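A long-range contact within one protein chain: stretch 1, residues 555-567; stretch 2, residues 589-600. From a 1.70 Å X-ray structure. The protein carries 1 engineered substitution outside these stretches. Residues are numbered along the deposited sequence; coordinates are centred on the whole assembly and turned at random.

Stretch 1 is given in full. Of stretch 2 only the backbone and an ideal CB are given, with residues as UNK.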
# COMPACT_ATOMS: atom_id res chain seq x y z
N ASN A 555 -0.50 3.45 -26.57
CA ASN A 555 0.14 3.67 -27.86
C ASN A 555 0.82 5.03 -27.79
O ASN A 555 0.50 5.85 -26.94
CB ASN A 555 -0.87 3.64 -29.03
CG ASN A 555 -1.97 4.68 -28.90
OD1 ASN A 555 -1.71 5.87 -28.78
ND2 ASN A 555 -3.21 4.23 -28.93
N SER A 556 1.76 5.28 -28.70
CA SER A 556 2.49 6.54 -28.72
C SER A 556 3.02 6.84 -30.11
O SER A 556 2.99 5.99 -31.00
CB SER A 556 3.66 6.49 -27.74
OG SER A 556 4.49 5.37 -28.03
N THR A 557 3.51 8.06 -30.28
CA THR A 557 4.11 8.48 -31.54
C THR A 557 5.47 9.05 -31.21
O THR A 557 5.65 9.71 -30.18
CB THR A 557 3.27 9.55 -32.27
OG1 THR A 557 3.04 10.67 -31.40
CG2 THR A 557 1.93 8.96 -32.70
N LEU A 558 6.44 8.79 -32.08
CA LEU A 558 7.79 9.29 -31.86
C LEU A 558 8.47 9.52 -33.19
O LEU A 558 8.56 8.62 -34.01
CB LEU A 558 8.63 8.29 -31.06
CG LEU A 558 10.10 8.65 -30.85
CD1 LEU A 558 10.20 9.92 -30.04
CD2 LEU A 558 10.81 7.51 -30.13
N GLN A 559 8.93 10.75 -33.41
CA GLN A 559 9.64 11.08 -34.64
C GLN A 559 10.93 11.78 -34.25
O GLN A 559 10.99 12.46 -33.23
CB GLN A 559 8.79 12.01 -35.52
CG GLN A 559 7.51 11.38 -36.06
CD GLN A 559 6.71 12.33 -36.95
OE1 GLN A 559 6.45 13.47 -36.56
NE2 GLN A 559 6.32 11.86 -38.13
N VAL A 560 11.97 11.60 -35.05
CA VAL A 560 13.24 12.27 -34.78
C VAL A 560 13.79 12.84 -36.09
O VAL A 560 13.77 12.17 -37.12
CB VAL A 560 14.29 11.34 -34.14
CG1 VAL A 560 14.60 10.17 -35.04
CG2 VAL A 560 15.55 12.13 -33.86
N LYS A 561 14.27 14.08 -36.03
CA LYS A 561 14.85 14.75 -37.20
C LYS A 561 16.13 15.48 -36.77
O LYS A 561 16.12 16.19 -35.78
CB LYS A 561 13.84 15.75 -37.78
CG LYS A 561 14.37 16.64 -38.90
CD LYS A 561 13.27 17.57 -39.41
CE LYS A 561 13.79 18.56 -40.46
NZ LYS A 561 12.69 19.41 -41.01
N PHE A 562 17.22 15.30 -37.51
CA PHE A 562 18.47 15.98 -37.17
C PHE A 562 18.75 17.05 -38.22
O PHE A 562 18.50 16.84 -39.40
CB PHE A 562 19.65 15.01 -37.12
CG PHE A 562 19.43 13.85 -36.21
CD1 PHE A 562 18.86 12.68 -36.69
CD2 PHE A 562 19.78 13.94 -34.87
CE1 PHE A 562 18.64 11.59 -35.84
CE2 PHE A 562 19.57 12.86 -34.01
CZ PHE A 562 19.00 11.68 -34.50
N SER A 563 19.28 18.18 -37.76
CA SER A 563 19.56 19.33 -38.63
C SER A 563 21.03 19.57 -38.97
O SER A 563 21.34 20.37 -39.86
CB SER A 563 19.03 20.58 -37.94
OG SER A 563 19.67 20.72 -36.67
N THR A 564 21.93 18.87 -38.28
CA THR A 564 23.36 19.05 -38.49
C THR A 564 23.89 18.45 -39.79
O THR A 564 23.46 17.39 -40.21
CB THR A 564 24.15 18.43 -37.30
OG1 THR A 564 23.60 18.92 -36.07
CG2 THR A 564 25.62 18.81 -37.38
N ASN A 565 24.84 19.14 -40.42
CA ASN A 565 25.43 18.63 -41.65
C ASN A 565 26.59 17.71 -41.27
O ASN A 565 27.56 18.16 -40.65
CB ASN A 565 25.94 19.79 -42.51
CG ASN A 565 26.85 19.33 -43.63
OD1 ASN A 565 26.65 18.26 -44.20
ND2 ASN A 565 27.85 20.15 -43.96
N LEU A 566 26.50 16.44 -41.62
CA LEU A 566 27.55 15.47 -41.30
C LEU A 566 28.25 14.96 -42.55
O LEU A 566 28.74 13.82 -42.57
CB LEU A 566 26.95 14.28 -40.53
CG LEU A 566 26.23 14.58 -39.21
CD1 LEU A 566 25.75 13.28 -38.57
CD2 LEU A 566 27.19 15.29 -38.28
N SER A 567 28.30 15.79 -43.58
CA SER A 567 28.93 15.41 -44.85
C SER A 567 30.42 15.13 -44.69
O SER A 567 31.02 14.44 -45.51
CB SER A 567 28.73 16.51 -45.89
OG SER A 567 29.34 17.72 -45.47
N UNK A 589 20.92 5.04 -42.79
CA UNK A 589 21.77 6.13 -43.25
C UNK A 589 21.28 7.45 -42.69
O UNK A 589 20.08 7.72 -42.66
CB UNK A 589 21.81 6.18 -44.78
N UNK A 590 22.22 8.27 -42.25
CA UNK A 590 21.90 9.58 -41.72
C UNK A 590 21.54 10.50 -42.87
O UNK A 590 22.22 10.50 -43.91
CB UNK A 590 23.07 10.15 -40.91
N UNK A 591 20.48 11.27 -42.69
CA UNK A 591 20.05 12.23 -43.70
C UNK A 591 19.60 13.50 -42.98
O UNK A 591 18.66 13.48 -42.19
CB UNK A 591 18.93 11.66 -44.57
N UNK A 592 20.30 14.60 -43.25
CA UNK A 592 19.99 15.89 -42.64
C UNK A 592 18.57 16.31 -42.96
O UNK A 592 18.12 16.22 -44.11
CB UNK A 592 20.97 16.96 -43.11
N UNK A 593 17.85 16.77 -41.93
CA UNK A 593 16.48 17.25 -42.07
C UNK A 593 15.46 16.17 -42.43
O UNK A 593 14.30 16.48 -42.74
CB UNK A 593 16.44 18.35 -43.14
N UNK A 594 15.89 14.92 -42.40
CA UNK A 594 15.00 13.81 -42.70
C UNK A 594 14.30 13.40 -41.40
O UNK A 594 14.95 13.26 -40.37
CB UNK A 594 15.76 12.64 -43.32
N UNK A 595 12.98 13.24 -41.45
CA UNK A 595 12.23 12.84 -40.26
C UNK A 595 12.10 11.33 -40.19
O UNK A 595 11.52 10.71 -41.08
CB UNK A 595 10.84 13.49 -40.25
N UNK A 596 12.66 10.72 -39.14
CA UNK A 596 12.57 9.27 -38.96
C UNK A 596 11.37 9.02 -38.06
O UNK A 596 11.26 9.61 -36.98
CB UNK A 596 13.85 8.68 -38.37
N UNK A 597 10.46 8.16 -38.50
CA UNK A 597 9.26 7.85 -37.71
C UNK A 597 9.48 6.54 -36.98
O UNK A 597 9.60 5.48 -37.59
CB UNK A 597 8.01 7.77 -38.59
N UNK A 598 9.55 6.63 -35.65
CA UNK A 598 9.78 5.46 -34.82
C UNK A 598 8.51 5.06 -34.07
O UNK A 598 8.55 4.22 -33.18
CB UNK A 598 10.92 5.73 -33.83
N UNK A 599 7.38 5.67 -34.44
CA UNK A 599 6.11 5.41 -33.79
C UNK A 599 5.73 3.94 -33.64
O UNK A 599 4.92 3.61 -32.78
CB UNK A 599 5.01 6.13 -34.57
N UNK A 600 6.31 3.07 -34.45
CA UNK A 600 5.99 1.64 -34.39
C UNK A 600 6.80 0.90 -33.33
O UNK A 600 6.46 -0.21 -32.94
CB UNK A 600 6.23 1.00 -35.76

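Position 589 lies beyond the reach of stretch 1, which sets no preference there; it is Ala589. At 590 the CA-to-CB bond points toward stretch 1, and the ideal CB lies 4.7 Å from Leu566 CD1. Beyond it are the Phe562 side chain and the carbonyl of Thr564, so a long apolar or aromatic residue would suit, the better with a donor at its tip. Tyr590 meets both demands. Leu566 CD1 sits over one ring face, 3.3 Å from the ring centroid, Phe562 CB packs 3.6 Å from Tyr590 CE1, and Tyr590 OH donates to Thr564 O at 2.6 Å.

Position 591 points away and could hold almost anything; it is Ala591. At 592 the bond runs sideways, with the ideal CB 3.8 Å from Thr564 O and further carbonyls nearby. A long, flexible chain, polar or basic, could lie along this loop, and Arg592 does so, its CD 3.3 Å from Ser563 O.

Position 593 has phi/psi of 67/9°, a left-handed conformation favouring glycine, asparagine or aspartate. Asn593 fits the third place of a type II turn from Ala591 to 594. Its backbone N donates to Phe562 O (2.6 Å). Position 594 points away and tolerates many residues, here Gln594.

At 595 the ideal CB is 4.5 Å from Lys561 CB, on the sheet face shared with Gln559 and Lys561. A beta-branched or small polar residue would suit. Thr595 places CG2 3.8 Å from Gln559 CB, and a water links Thr595 OG1 (2.8 Å) to Lys561 NZ (2.8 Å).

Position 596 pairs with Val560 in antiparallel register, its side chain on the same face as that of Val560, which favours apolar or aromatic residues. The backbone bonds are reciprocal: Tyr596 N to Val560 O at 2.7 Å, and Val560 N to Tyr596 O at 2.9 Å. Tyr596 CB packs 3.6 Å from Val560 CG1, and CE1 lies 4.1 Å from Phe562 CD1.

Position 597 is opposite Gln559, where many polar residues could fit. Asp597 brings OD1 3.7 Å from Gln559 CG and accepts from the hydroxyl at 599. At 598 the apolar chains of Leu558 and Val560 invite an aliphatic residue; Leu598 puts CD1 4.2 Å from Val560 CG1, and its N donates to Leu558 O (2.8 Å).

Position 599 crowds Thr557 and the free N of Leu558, calling for a small acceptor. Ser599 OG accepts a hydrogen bond from Leu558 N at 2.9 Å. Position 600 points away; Leu600 does not touch stretch 1.

Stretch 2 589-600: AYARNQTYDLSL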
# COMPACT_ATOMS: atom_id res chain seq x y z
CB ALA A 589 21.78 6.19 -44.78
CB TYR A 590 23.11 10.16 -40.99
CG TYR A 590 22.90 11.55 -40.44
CD1 TYR A 590 22.46 11.74 -39.13
CD2 TYR A 590 23.15 12.67 -41.22
CE1 TYR A 590 22.28 13.02 -38.60
CE2 TYR A 590 22.98 13.96 -40.71
CZ TYR A 590 22.55 14.12 -39.40
OH TYR A 590 22.38 15.38 -38.88
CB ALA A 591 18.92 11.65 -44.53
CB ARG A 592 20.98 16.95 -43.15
CG ARG A 592 20.84 18.30 -42.47
CD ARG A 592 21.95 19.28 -42.89
NE ARG A 592 21.57 20.15 -44.00
CZ ARG A 592 21.42 19.76 -45.26
NH1 ARG A 592 21.62 18.49 -45.59
NH2 ARG A 592 21.07 20.63 -46.20
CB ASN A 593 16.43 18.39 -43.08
CG ASN A 593 17.10 19.64 -42.56
OD1 ASN A 593 17.54 20.50 -43.34
ND2 ASN A 593 17.18 19.77 -41.25
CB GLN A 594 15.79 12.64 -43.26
CG GLN A 594 14.94 11.42 -43.56
CD GLN A 594 15.68 10.38 -44.37
OE1 GLN A 594 15.87 9.24 -43.92
NE2 GLN A 594 16.11 10.75 -45.57
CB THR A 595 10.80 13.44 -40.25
OG1 THR A 595 10.86 14.87 -40.20
CG2 THR A 595 10.01 12.93 -39.04
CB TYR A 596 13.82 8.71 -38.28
CG TYR A 596 15.10 8.96 -39.04
CD1 TYR A 596 15.88 10.09 -38.80
CD2 TYR A 596 15.53 8.06 -40.02
CE1 TYR A 596 17.06 10.32 -39.51
CE2 TYR A 596 16.71 8.28 -40.73
CZ TYR A 596 17.46 9.41 -40.47
OH TYR A 596 18.61 9.64 -41.20
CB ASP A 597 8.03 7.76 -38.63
CG ASP A 597 6.72 7.61 -37.86
OD1 ASP A 597 6.72 7.80 -36.63
OD2 ASP A 597 5.69 7.31 -38.49
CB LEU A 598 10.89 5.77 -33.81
CG LEU A 598 12.22 6.16 -34.44
CD1 LEU A 598 13.22 6.54 -33.37
CD2 LEU A 598 12.75 4.99 -35.27
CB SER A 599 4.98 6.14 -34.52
OG SER A 599 5.10 7.55 -34.37
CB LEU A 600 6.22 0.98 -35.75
CG LEU A 600 5.17 1.18 -36.84
CD1 LEU A 600 4.98 2.66 -37.18
CD2 LEU A 600 5.62 0.41 -38.07
O HOH W 1 5.72 4.41 -30.29
O HOH W 2 11.27 17.16 -41.79
O HOH W 3 17.46 13.60 -39.84
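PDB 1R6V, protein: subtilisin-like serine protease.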